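Local coordinates for cycloalternan-forming enzyme (Listeria monocytogenes serovar 1/2a, PDB 5F7U), which is a glycoside hydrolase family 31 protein, built round a TIM barrel with accessory beta domains, that binds glycans and magnesium ions, at residues A[371-376]-A[668-673]; A[630-635]-A[643-648]; A[634-639]-A[662-667]. The protein carries 1 engineered substitution. All blocks are in the same frame, centred on the assembly; numbering follows the deposited sequence.

Contact 1 of 3, residues A[371-376]-A[668-673]; sequences ANEWDR and SPSEER. With MG (magnesium ion), chain J; GLC (alpha-D-glucopyranose), chain F.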
loop_
_atom_site.group_PDB
_atom_site.type_symbol
_atom_site.label_atom_id
_atom_site.label_comp_id
_atom_site.label_asym_id
_atom_site.label_seq_id
_atom_site.Cartn_x
_atom_site.Cartn_y
_atom_site.Cartn_z
ATOM N N ALA A 371 -21.890 -1.060 -3.781
ATOM C CA ALA A 371 -22.728 0.084 -3.369
ATOM C C ALA A 371 -23.547 -0.350 -2.184
ATOM O O ALA A 371 -24.272 -1.356 -2.258
ATOM C CB ALA A 371 -23.649 0.558 -4.499
ATOM N N ASN A 372 -23.466 0.411 -1.091
ATOM C CA ASN A 372 -24.236 0.042 0.086
ATOM C C ASN A 372 -25.737 -0.010 -0.204
ATOM O O ASN A 372 -26.457 -0.790 0.428
ATOM C CB ASN A 372 -23.948 0.982 1.260
ATOM C CG ASN A 372 -24.540 0.476 2.555
ATOM O OD1 ASN A 372 -25.609 0.949 2.988
ATOM N ND2 ASN A 372 -23.880 -0.508 3.169
ATOM N N GLU A 373 -26.204 0.806 -1.152
ATOM C CA GLU A 373 -27.637 0.846 -1.497
ATOM C C GLU A 373 -28.222 -0.419 -2.157
ATOM O O GLU A 373 -29.452 -0.561 -2.235
ATOM C CB GLU A 373 -27.967 2.083 -2.339
ATOM C CG GLU A 373 -27.396 2.071 -3.751
ATOM C CD GLU A 373 -27.510 3.433 -4.420
ATOM O OE1 GLU A 373 -26.796 4.384 -4.010
ATOM O OE2 GLU A 373 -28.319 3.547 -5.381
ATOM N N TRP A 374 -27.349 -1.300 -2.653
ATOM C CA TRP A 374 -27.799 -2.562 -3.243
ATOM C C TRP A 374 -28.270 -3.475 -2.120
ATOM O O TRP A 374 -27.461 -3.963 -1.311
ATOM C CB TRP A 374 -26.666 -3.213 -4.035
ATOM C CG TRP A 374 -26.223 -2.406 -5.219
ATOM C CD1 TRP A 374 -26.904 -1.375 -5.840
ATOM C CD2 TRP A 374 -25.005 -2.576 -5.941
ATOM N NE1 TRP A 374 -26.155 -0.892 -6.901
ATOM C CE2 TRP A 374 -25.002 -1.623 -6.994
ATOM C CE3 TRP A 374 -23.903 -3.443 -5.801
ATOM C CZ2 TRP A 374 -23.925 -1.491 -7.886
ATOM C CZ3 TRP A 374 -22.836 -3.321 -6.715
ATOM C CH2 TRP A 374 -22.865 -2.358 -7.730
ATOM N N ASP A 375 -29.583 -3.669 -2.038
ATOM C CA ASP A 375 -30.153 -4.360 -0.882
ATOM C C ASP A 375 -31.232 -5.361 -1.234
ATOM O O ASP A 375 -31.984 -5.794 -0.355
ATOM C CB ASP A 375 -30.702 -3.343 0.147
ATOM C CG ASP A 375 -31.985 -2.648 -0.330
ATOM O OD1 ASP A 375 -32.135 -2.378 -1.549
ATOM O OD2 ASP A 375 -32.839 -2.341 0.537
ATOM N N ARG A 376 -31.320 -5.717 -2.511
ATOM C CA ARG A 376 -32.325 -6.678 -2.964
ATOM C C ARG A 376 -31.895 -7.282 -4.285
ATOM O O ARG A 376 -31.025 -6.746 -4.967
ATOM C CB ARG A 376 -33.709 -6.011 -3.087
ATOM C CG ARG A 376 -33.759 -4.816 -4.044
ATOM C CD ARG A 376 -34.997 -3.962 -3.747
ATOM N NE ARG A 376 -34.758 -3.091 -2.592
ATOM C CZ ARG A 376 -35.702 -2.566 -1.810
ATOM N NH1 ARG A 376 -36.992 -2.831 -2.010
ATOM N NH2 ARG A 376 -35.351 -1.786 -0.795
ATOM N N SER A 668 -31.883 8.914 -2.814
ATOM C CA SER A 668 -32.581 9.275 -4.026
ATOM C C SER A 668 -32.089 10.687 -4.370
ATOM O O SER A 668 -32.310 11.614 -3.579
ATOM C CB SER A 668 -34.102 9.220 -3.787
ATOM O OG SER A 668 -34.800 9.289 -5.010
ATOM N N PRO A 669 -31.379 10.875 -5.490
ATOM C CA PRO A 669 -31.028 9.834 -6.467
ATOM C C PRO A 669 -29.904 8.903 -6.009
ATOM O O PRO A 669 -29.288 9.126 -4.953
ATOM C CB PRO A 669 -30.552 10.651 -7.675
ATOM C CG PRO A 669 -30.003 11.902 -7.072
ATOM C CD PRO A 669 -30.893 12.210 -5.902
ATOM N N SER A 670 -29.641 7.878 -6.817
ATOM C CA SER A 670 -28.601 6.898 -6.508
ATOM C C SER A 670 -27.257 7.553 -6.220
ATOM O O SER A 670 -26.856 8.492 -6.918
ATOM C CB SER A 670 -28.410 5.944 -7.681
ATOM O OG SER A 670 -27.413 4.973 -7.370
ATOM N N GLU A 671 -26.552 6.998 -5.242
ATOM C CA GLU A 671 -25.192 7.426 -4.933
ATOM C C GLU A 671 -24.115 6.509 -5.505
ATOM O O GLU A 671 -22.934 6.715 -5.210
ATOM C CB GLU A 671 -25.012 7.551 -3.407
ATOM C CG GLU A 671 -25.758 8.734 -2.781
ATOM C CD GLU A 671 -25.230 10.105 -3.189
ATOM O OE1 GLU A 671 -24.086 10.247 -3.651
ATOM O OE2 GLU A 671 -25.976 11.079 -3.042
ATOM N N GLU A 672 -24.486 5.526 -6.338
ATOM C CA GLU A 672 -23.465 4.627 -6.916
ATOM C C GLU A 672 -22.325 5.415 -7.562
ATOM O O GLU A 672 -22.567 6.339 -8.365
ATOM C CB GLU A 672 -24.025 3.765 -8.041
ATOM C CG GLU A 672 -25.042 2.720 -7.668
ATOM C CD GLU A 672 -25.503 1.951 -8.896
ATOM O OE1 GLU A 672 -24.863 2.008 -9.997
ATOM O OE2 GLU A 672 -26.564 1.315 -8.777
ATOM N N ARG A 673 -21.092 5.014 -7.258
ATOM C CA ARG A 673 -19.929 5.537 -7.969
ATOM C C ARG A 673 -19.606 4.679 -9.207
ATOM O O ARG A 673 -18.462 4.595 -9.649
ATOM C CB ARG A 673 -18.729 5.644 -7.024
ATOM C CG ARG A 673 -18.584 7.019 -6.355
ATOM C CD ARG A 673 -19.673 7.283 -5.337
ATOM N NE ARG A 673 -19.346 8.434 -4.487
ATOM C CZ ARG A 673 -20.248 9.153 -3.822
ATOM N NH1 ARG A 673 -21.556 8.869 -3.916
ATOM N NH2 ARG A 673 -19.848 10.180 -3.062
HETATM MG MG MG J . -31.581 -0.648 -2.777
HETATM C C1 GLC F . -23.404 0.171 6.780
HETATM C C2 GLC F . -24.075 0.608 8.089
HETATM C C3 GLC F . -24.279 -0.581 9.037
HETATM C C4 GLC F . -24.989 -1.736 8.332
HETATM C C5 GLC F . -24.175 -2.111 7.085
HETATM C C6 GLC F . -24.712 -3.306 6.308
HETATM O O2 GLC F . -23.261 1.575 8.757
HETATM O O3 GLC F . -25.029 -0.174 10.187
HETATM O O4 GLC F . -25.092 -2.844 9.235
HETATM O O5 GLC F . -24.082 -0.965 6.213
HETATM O O6 GLC F . -25.943 -2.933 5.680
HETATM O O HOH W 1 -28.838 1.534 -7.200
HETATM O O HOH W 2 -31.087 0.801 -4.529
HETATM O O HOH W 3 -33.614 -0.569 -3.582
HETATM O O HOH W 4 -31.771 0.702 -0.895
#

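Contact 2 of 3, residues A[630-635]-A[643-648]; sequences WDMAGF and ELYKRA. With GLC (alpha-D-glucopyranose), chain B.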
loop_
_atom_site.group_PDB
_atom_site.type_symbol
_atom_site.label_atom_id
_atom_site.label_comp_id
_atom_site.label_asym_id
_atom_site.label_seq_id
_atom_site.Cartn_x
_atom_site.Cartn_y
_atom_site.Cartn_z
ATOM N N TRP A 630 -8.795 1.427 -2.867
ATOM C CA TRP A 630 -9.501 2.575 -2.295
ATOM C C TRP A 630 -10.856 2.669 -2.972
ATOM O O TRP A 630 -11.053 2.077 -4.041
ATOM C CB TRP A 630 -8.680 3.870 -2.459
ATOM C CG TRP A 630 -8.499 4.339 -3.899
ATOM C CD1 TRP A 630 -7.926 3.629 -4.940
ATOM C CD2 TRP A 630 -8.861 5.612 -4.436
ATOM N NE1 TRP A 630 -7.940 4.387 -6.096
ATOM C CE2 TRP A 630 -8.491 5.611 -5.817
ATOM C CE3 TRP A 630 -9.446 6.764 -3.891
ATOM C CZ2 TRP A 630 -8.718 6.721 -6.667
ATOM C CZ3 TRP A 630 -9.656 7.889 -4.737
ATOM C CH2 TRP A 630 -9.298 7.843 -6.108
ATOM N N ASP A 631 -11.796 3.383 -2.345
ATOM C CA ASP A 631 -13.074 3.682 -2.987
ATOM C C ASP A 631 -12.819 4.794 -4.011
ATOM O O ASP A 631 -12.679 5.945 -3.620
ATOM C CB ASP A 631 -14.112 4.177 -1.946
ATOM C CG ASP A 631 -14.345 3.188 -0.789
ATOM O OD1 ASP A 631 -14.140 1.979 -0.941
ATOM O OD2 ASP A 631 -14.766 3.643 0.296
ATOM N N MET A 632 -12.715 4.452 -5.297
ATOM C CA MET A 632 -12.310 5.447 -6.300
ATOM C C MET A 632 -13.278 6.632 -6.292
ATOM O O MET A 632 -14.501 6.448 -6.281
ATOM C CB MET A 632 -12.148 4.827 -7.701
ATOM C CG MET A 632 -13.356 4.075 -8.228
ATOM S SD MET A 632 -13.299 3.986 -10.033
ATOM C CE MET A 632 -13.997 5.588 -10.380
ATOM N N ALA A 633 -12.710 7.838 -6.231
ATOM C CA ALA A 633 -13.476 9.097 -6.176
ATOM C C ALA A 633 -14.255 9.335 -4.887
ATOM O O ALA A 633 -15.051 10.257 -4.847
ATOM C CB ALA A 633 -14.376 9.270 -7.411
ATOM N N GLY A 634 -14.007 8.524 -3.850
ATOM C CA GLY A 634 -14.630 8.700 -2.511
ATOM C C GLY A 634 -16.000 8.050 -2.450
ATOM O O GLY A 634 -16.699 7.983 -3.464
ATOM N N PHE A 635 -16.401 7.570 -1.271
ATOM C CA PHE A 635 -17.669 6.824 -1.191
ATOM C C PHE A 635 -18.825 7.652 -0.618
ATOM O O PHE A 635 -19.979 7.223 -0.646
ATOM C CB PHE A 635 -17.494 5.467 -0.485
ATOM C CG PHE A 635 -17.698 5.480 1.028
ATOM C CD1 PHE A 635 -17.190 6.504 1.859
ATOM C CD2 PHE A 635 -18.361 4.405 1.633
ATOM C CE1 PHE A 635 -17.406 6.461 3.248
ATOM C CE2 PHE A 635 -18.548 4.350 3.024
ATOM C CZ PHE A 635 -18.077 5.383 3.826
ATOM N N GLU A 643 -14.810 15.777 -13.310
ATOM C CA GLU A 643 -13.348 15.903 -13.285
ATOM C C GLU A 643 -12.739 14.958 -12.254
ATOM O O GLU A 643 -11.840 14.179 -12.570
ATOM C CB GLU A 643 -12.951 17.349 -12.956
ATOM C CG GLU A 643 -11.435 17.559 -12.980
ATOM C CD GLU A 643 -11.003 18.880 -12.375
ATOM O OE1 GLU A 643 -9.793 19.179 -12.438
ATOM O OE2 GLU A 643 -11.864 19.627 -11.851
ATOM N N LEU A 644 -13.221 15.019 -11.011
ATOM C CA LEU A 644 -12.690 14.108 -9.983
ATOM C C LEU A 644 -12.917 12.651 -10.384
ATOM O O LEU A 644 -12.016 11.818 -10.228
ATOM C CB LEU A 644 -13.304 14.372 -8.597
ATOM C CG LEU A 644 -12.868 13.391 -7.485
ATOM C CD1 LEU A 644 -11.348 13.370 -7.231
ATOM C CD2 LEU A 644 -13.571 13.726 -6.187
ATOM N N TYR A 645 -14.120 12.349 -10.871
ATOM C CA TYR A 645 -14.442 10.975 -11.223
ATOM C C TYR A 645 -13.444 10.455 -12.281
ATOM O O TYR A 645 -12.945 9.337 -12.157
ATOM C CB TYR A 645 -15.890 10.843 -11.689
ATOM C CG TYR A 645 -16.313 9.391 -11.789
ATOM C CD1 TYR A 645 -16.782 8.712 -10.660
ATOM C CD2 TYR A 645 -16.207 8.688 -13.005
ATOM C CE1 TYR A 645 -17.153 7.388 -10.733
ATOM C CE2 TYR A 645 -16.570 7.351 -13.079
ATOM C CZ TYR A 645 -17.036 6.711 -11.938
ATOM O OH TYR A 645 -17.411 5.388 -11.994
ATOM N N LYS A 646 -13.156 11.278 -13.290
ATOM C CA LYS A 646 -12.255 10.893 -14.386
ATOM C C LYS A 646 -10.810 10.738 -13.907
ATOM O O LYS A 646 -10.114 9.777 -14.286
ATOM C CB LYS A 646 -12.336 11.915 -15.540
ATOM C CG LYS A 646 -13.603 11.794 -16.366
ATOM C CD LYS A 646 -13.532 12.779 -17.521
ATOM C CE LYS A 646 -14.657 12.571 -18.533
ATOM N NZ LYS A 646 -14.425 13.545 -19.644
ATOM N N ARG A 647 -10.364 11.659 -13.048
ATOM C CA ARG A 647 -8.997 11.603 -12.499
ATOM C C ARG A 647 -8.798 10.382 -11.623
ATOM O O ARG A 647 -7.764 9.707 -11.718
ATOM C CB ARG A 647 -8.651 12.884 -11.722
ATOM C CG ARG A 647 -8.600 14.156 -12.561
ATOM C CD ARG A 647 -7.579 14.034 -13.694
ATOM N NE ARG A 647 -7.212 15.313 -14.295
ATOM C CZ ARG A 647 -6.514 15.431 -15.415
ATOM N NH1 ARG A 647 -6.055 14.337 -16.036
ATOM N NH2 ARG A 647 -6.243 16.636 -15.886
ATOM N N ALA A 648 -9.798 10.096 -10.790
ATOM C CA ALA A 648 -9.781 8.959 -9.887
ATOM C C ALA A 648 -9.838 7.642 -10.668
ATOM O O ALA A 648 -9.101 6.712 -10.342
ATOM C CB ALA A 648 -10.943 9.054 -8.918
HETATM C C1 GLC B . -18.055 0.833 7.101
HETATM C C2 GLC B . -17.185 0.649 5.838
HETATM C C3 GLC B . -17.906 1.070 4.542
HETATM C C4 GLC B . -19.273 0.373 4.440
HETATM C C5 GLC B . -20.036 0.432 5.771
HETATM C C6 GLC B . -21.321 -0.381 5.771
HETATM O O2 GLC B . -15.902 1.256 6.023
HETATM O O3 GLC B . -17.130 0.736 3.377
HETATM O O4 GLC B . -20.064 0.988 3.407
HETATM O O5 GLC B . -19.245 0.041 6.913
HETATM O O6 GLC B . -21.992 -0.063 7.006
#

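Contact 3 of 3, residues A[634-639]-A[662-667]; sequences GFTGDY and SEKSDP. With GLC (alpha-D-glucopyranose), chain C; GLC (alpha-D-glucopyranose), chain B.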
loop_
_atom_site.group_PDB
_atom_site.type_symbol
_atom_site.label_atom_id
_atom_site.label_comp_id
_atom_site.label_asym_id
_atom_site.label_seq_id
_atom_site.Cartn_x
_atom_site.Cartn_y
_atom_site.Cartn_z
ATOM N N GLY A 634 -14.007 8.524 -3.850
ATOM C CA GLY A 634 -14.630 8.700 -2.511
ATOM C C GLY A 634 -16.000 8.050 -2.450
ATOM O O GLY A 634 -16.699 7.983 -3.464
ATOM N N PHE A 635 -16.401 7.570 -1.271
ATOM C CA PHE A 635 -17.669 6.824 -1.191
ATOM C C PHE A 635 -18.825 7.652 -0.618
ATOM O O PHE A 635 -19.979 7.223 -0.646
ATOM C CB PHE A 635 -17.494 5.467 -0.485
ATOM C CG PHE A 635 -17.698 5.480 1.028
ATOM C CD1 PHE A 635 -17.190 6.504 1.859
ATOM C CD2 PHE A 635 -18.361 4.405 1.633
ATOM C CE1 PHE A 635 -17.406 6.461 3.248
ATOM C CE2 PHE A 635 -18.548 4.350 3.024
ATOM C CZ PHE A 635 -18.077 5.383 3.826
ATOM N N THR A 636 -18.503 8.836 -0.109
ATOM C CA THR A 636 -19.511 9.687 0.539
ATOM C C THR A 636 -19.196 11.169 0.332
ATOM O O THR A 636 -18.190 11.509 -0.265
ATOM C CB THR A 636 -19.653 9.340 2.045
ATOM O OG1 THR A 636 -20.887 9.895 2.539
ATOM C CG2 THR A 636 -18.465 9.817 2.869
ATOM N N GLY A 637 -20.083 12.030 0.832
ATOM C CA GLY A 637 -20.005 13.454 0.587
ATOM C C GLY A 637 -20.800 13.752 -0.656
ATOM O O GLY A 637 -21.425 12.848 -1.238
ATOM N N ASP A 638 -20.750 15.000 -1.094
ATOM C CA ASP A 638 -21.423 15.391 -2.330
ATOM C C ASP A 638 -20.842 14.573 -3.484
ATOM O O ASP A 638 -19.648 14.208 -3.468
ATOM C CB ASP A 638 -21.267 16.891 -2.579
ATOM C CG ASP A 638 -22.067 17.747 -1.582
ATOM O OD1 ASP A 638 -23.083 17.274 -1.017
ATOM O OD2 ASP A 638 -21.679 18.915 -1.390
ATOM N N TYR A 639 -21.693 14.262 -4.460
ATOM C CA TYR A 639 -21.308 13.356 -5.538
ATOM C C TYR A 639 -20.088 13.933 -6.254
ATOM O O TYR A 639 -20.014 15.156 -6.458
ATOM C CB TYR A 639 -22.479 13.152 -6.518
ATOM C CG TYR A 639 -22.252 11.921 -7.346
ATOM C CD1 TYR A 639 -22.595 10.661 -6.845
ATOM C CD2 TYR A 639 -21.618 12.000 -8.583
ATOM C CE1 TYR A 639 -22.332 9.512 -7.571
ATOM C CE2 TYR A 639 -21.354 10.847 -9.327
ATOM C CZ TYR A 639 -21.719 9.614 -8.814
ATOM O OH TYR A 639 -21.446 8.470 -9.534
ATOM N N SER A 662 -20.015 3.081 -2.537
ATOM C CA SER A 662 -20.766 4.218 -2.036
ATOM C C SER A 662 -21.376 3.914 -0.677
ATOM O O SER A 662 -21.792 2.790 -0.410
ATOM C CB SER A 662 -21.848 4.672 -3.029
ATOM O OG SER A 662 -22.691 3.580 -3.381
ATOM N N GLU A 663 -21.471 4.952 0.145
ATOM C CA GLU A 663 -21.924 4.825 1.528
ATOM C C GLU A 663 -23.441 4.686 1.750
ATOM O O GLU A 663 -23.893 3.893 2.592
ATOM C CB GLU A 663 -21.446 6.056 2.292
ATOM C CG GLU A 663 -21.808 6.004 3.765
ATOM C CD GLU A 663 -21.467 7.276 4.497
ATOM O OE1 GLU A 663 -21.984 8.365 4.124
ATOM O OE2 GLU A 663 -20.681 7.167 5.455
ATOM N N LYS A 664 -24.233 5.501 1.056
ATOM C CA LYS A 664 -25.639 5.699 1.469
ATOM C C LYS A 664 -26.501 4.461 1.249
ATOM O O LYS A 664 -26.350 3.748 0.254
ATOM C CB LYS A 664 -26.254 6.933 0.794
ATOM C CG LYS A 664 -25.578 8.272 1.138
ATOM C CD LYS A 664 -25.630 8.584 2.629
ATOM C CE LYS A 664 -25.160 10.005 2.907
ATOM N NZ LYS A 664 -24.178 10.056 4.031
ATOM N N SER A 665 -27.394 4.200 2.196
ATOM C CA SER A 665 -28.141 2.935 2.193
ATOM C C SER A 665 -29.409 2.957 1.344
ATOM O O SER A 665 -29.810 1.916 0.831
ATOM C CB SER A 665 -28.470 2.498 3.622
ATOM O OG SER A 665 -29.315 3.471 4.240
ATOM N N ASP A 666 -30.065 4.121 1.222
ATOM C CA ASP A 666 -31.301 4.216 0.423
ATOM C C ASP A 666 -31.475 5.635 -0.133
ATOM O O ASP A 666 -32.461 6.315 0.173
ATOM C CB ASP A 666 -32.512 3.779 1.265
ATOM C CG ASP A 666 -33.794 3.645 0.453
ATOM O OD1 ASP A 666 -33.752 3.408 -0.787
ATOM O OD2 ASP A 666 -34.864 3.766 1.078
ATOM N N PRO A 667 -30.507 6.097 -0.935
ATOM C CA PRO A 667 -30.553 7.483 -1.376
ATOM C C PRO A 667 -31.448 7.675 -2.597
ATOM O O PRO A 667 -31.719 6.713 -3.327
ATOM C CB PRO A 667 -29.095 7.757 -1.758
ATOM C CG PRO A 667 -28.621 6.451 -2.293
ATOM C CD PRO A 667 -29.284 5.411 -1.420
HETATM C C1 GLC C . -19.539 4.634 10.683
HETATM C C2 GLC C . -18.661 3.414 10.986
HETATM C C3 GLC C . -17.920 2.925 9.734
HETATM C C4 GLC C . -18.908 2.580 8.613
HETATM C C5 GLC C . -19.781 3.833 8.368
HETATM C C6 GLC C . -20.886 3.617 7.344
HETATM O O1 GLC C . -18.720 5.789 10.448
HETATM O O2 GLC C . -17.714 3.760 11.997
HETATM O O3 GLC C . -17.098 1.811 10.077
HETATM O O4 GLC C . -18.229 2.244 7.380
HETATM O O5 GLC C . -20.396 4.392 9.551
HETATM O O6 GLC C . -20.426 4.310 6.187
HETATM C C1 GLC B . -18.055 0.833 7.101
HETATM C C2 GLC B . -17.185 0.649 5.838
HETATM C C3 GLC B . -17.906 1.070 4.542
HETATM C C4 GLC B . -19.273 0.373 4.440
HETATM C C5 GLC B . -20.036 0.432 5.771
HETATM C C6 GLC B . -21.321 -0.381 5.771
HETATM O O2 GLC B . -15.902 1.256 6.023
HETATM O O3 GLC B . -17.130 0.736 3.377
HETATM O O4 GLC B . -20.064 0.988 3.407
HETATM O O5 GLC B . -19.245 0.041 6.913
HETATM O O6 GLC B . -21.992 -0.063 7.006
HETATM O O HOH W 5 -22.809 7.749 -0.739
HETATM O O HOH W 6 -22.769 12.558 2.459
#

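Contact 1 of 3, residues A[371-376]-A[668-673]
Two loops at the C-terminal end of the family 31 TIM barrel meet here, 371-376 following the first barrel strand, 367-369, and 668-673 following the last, 657-660. E373 and E672 carry the join, each from its own loop. E373 CG sits in the crowded position between the backbone N and the carbonyl carbon (chi1 69°), and the carboxylate at the end of the extended chain takes one protein donor on each oxygen. The backbone N of E671 gives a hydrogen bond of 2.9 Å to E373 OE1, arriving on the syn lone pair, while the hydroxyl OG of S670 donates to E373 OE2 at 2.6 Å, from above the carboxylate plane. The same S670 OG accepts from the backbone N of E672, closing an ST turn that presents hydroxyl and amide together.

The second grip is W374 on E672. Indole NE1 donates to E672 OE2 at 2.9 Å, almost straight at 169° and in the ring plane, although the carboxylate stands nearly perpendicular to the ring and is met from above. E672 OE1 is hydrogen-bonded to the S674 hydroxyl. E373 OE2 and E672 OE2 lie 4.4 Å apart; one water donates to both, which probably eases the like charges. A371 CB lies over the indole face, 3.5 Å above the plane.

A type I turn from A371 to W374 carries E373, whose backbone O binds magnesium at 2.2 Å. D375 OD1, D379 and three waters complete the ion's shell, and R376 holds D375 side-on through two nitrogens. N372 ND2 points instead to the sugar, donating to O5 of the chain F glucose. Turn, ion and sugar-binding asparagine thus share one loop of the kind that lines the C-terminal mouth of a TIM barrel.

Contact 2 of 3, residues A[630-635]-A[643-648]
The chain leaves barrel strand 628-631 through a type II turn, D631 to G634, closed by a hydrogen bond from G634 N to D631 O, and this turn rests on helix 642-653 with the CA atoms of A633 and A648 5.2 Å apart. A633, with positive phi at the third position of the turn, puts its CB on the helix.

A648, with only a methyl for a side chain, probably lets the backbones come so near. Its CB lies 3.4 Å from the backbone N of A633 and 3.8 Å from A633 CB, and on another side it meets the indole of W630, whose CH2 comes to 3.5 Å from A648 CB. W630 has CG between the backbone N and the carbonyl carbon (chi1 66°), and one face of its ring carries M632 CA. Beyond A648, the same indole packs on M651 and A652 of the helix.

M632 reaches the helix one turn nearer its start. With CG also in the crowded position and the chain bent at chi3 (-83°), it brings its methyl over the face of Y645: CE stands 3.9 Å from the ring centroid, a CH-pi contact 27° off the normal and displaced toward the hydroxyl end, with CZ the nearest ring atom at 3.6 Å. A633 CB approaches the same ring near CD1, at 4.1 Å. L644 CD2 reaches 4.0 Å from A633 O, a carbonyl satisfied by the S605 hydroxyl. Y645 OH bonds to the backbone O of R673, which ties down the polar end of an otherwise apolar ring. F691 of helix 687-700 also packs on both M632 and Y645.

Such apolar packing of a strand's exit on the helix that follows belongs to the beta-alpha-beta unit, here strand 628-631, helix 642-653 and strand 657-660 of the TIM barrel.

Contact 3 of 3, residues A[634-639]-A[662-667]
E663 lies beside the chain C glucose: its OE2 accepts a hydrogen bond from O6 of that sugar at 3.0 Å, and the same oxygen is bonded to the Y275 hydroxyl. F635 borders two sugars, with CZ 3.5 Å from O6 of the chain C glucose and CE2 3.7 Å from C3 of the chain B glucose, whose O4 lies in the ring plane at its edge.

Behind this first shell the two residues brace each other. E663 CB sits over one face of the F635 ring, 3.6 Å from the centroid and 20° off the normal, a CH-pi contact shifted toward the rim on the CE2 side. With CG anti to the backbone N (chi1 -177°), the extended chain carries the carboxylate across toward CZ of the ring, and its plane is turned 58° from that of the phenyl. The ring of H661 also meets F635.

The other oxygen, E663 OE1, faces away from the chain C glucose and takes two donors, both from above the carboxylate plane. T636 OG1 donates at only 2.5 Å, a very short bond, and K664 NZ makes a salt bridge at 2.8 Å; together they help to fix the carboxylate's rotation and probably favour its charged form. T636 OG1 is anti to its own backbone N, which directs it across to the glutamate. The backbones are tied as well: E663 N donates to F635 O, while S662 CA makes a CH...O contact with that carbonyl. A water donating to F635 O also accepts from K664 N, a second link between the loops, beside the E663 N to F635 O bond.

With the loops after the seventh and eighth strands each supplying a sugar-contacting residue, this is the usual build of a glycan pocket at the C-terminal mouth of a TIM barrel.

All three contacts lie in the TIM barrel, and contacts 2 and 3 are nested in the loop that contact 1 closes. The centres of contacts 1 and 3 are about 8 Å apart, those of contacts 2 and 3 about 12 Å, and those of contacts 1 and 2 about 16 Å. R673 of contact 1 ties the set together: its NE is hydrogen-bonded to G634 O (2.9 Å), in the residue range shared by contacts 2 and 3. The neighbouring carbonyl, E672 O, is hydrogen-bonded to Y639 OH of contact 3 at 2.7 Å. Contacts 1 and 3 place N372, F635 and E663 round the glycan pocket; contact 2 packs the chain before F635 onto its helix.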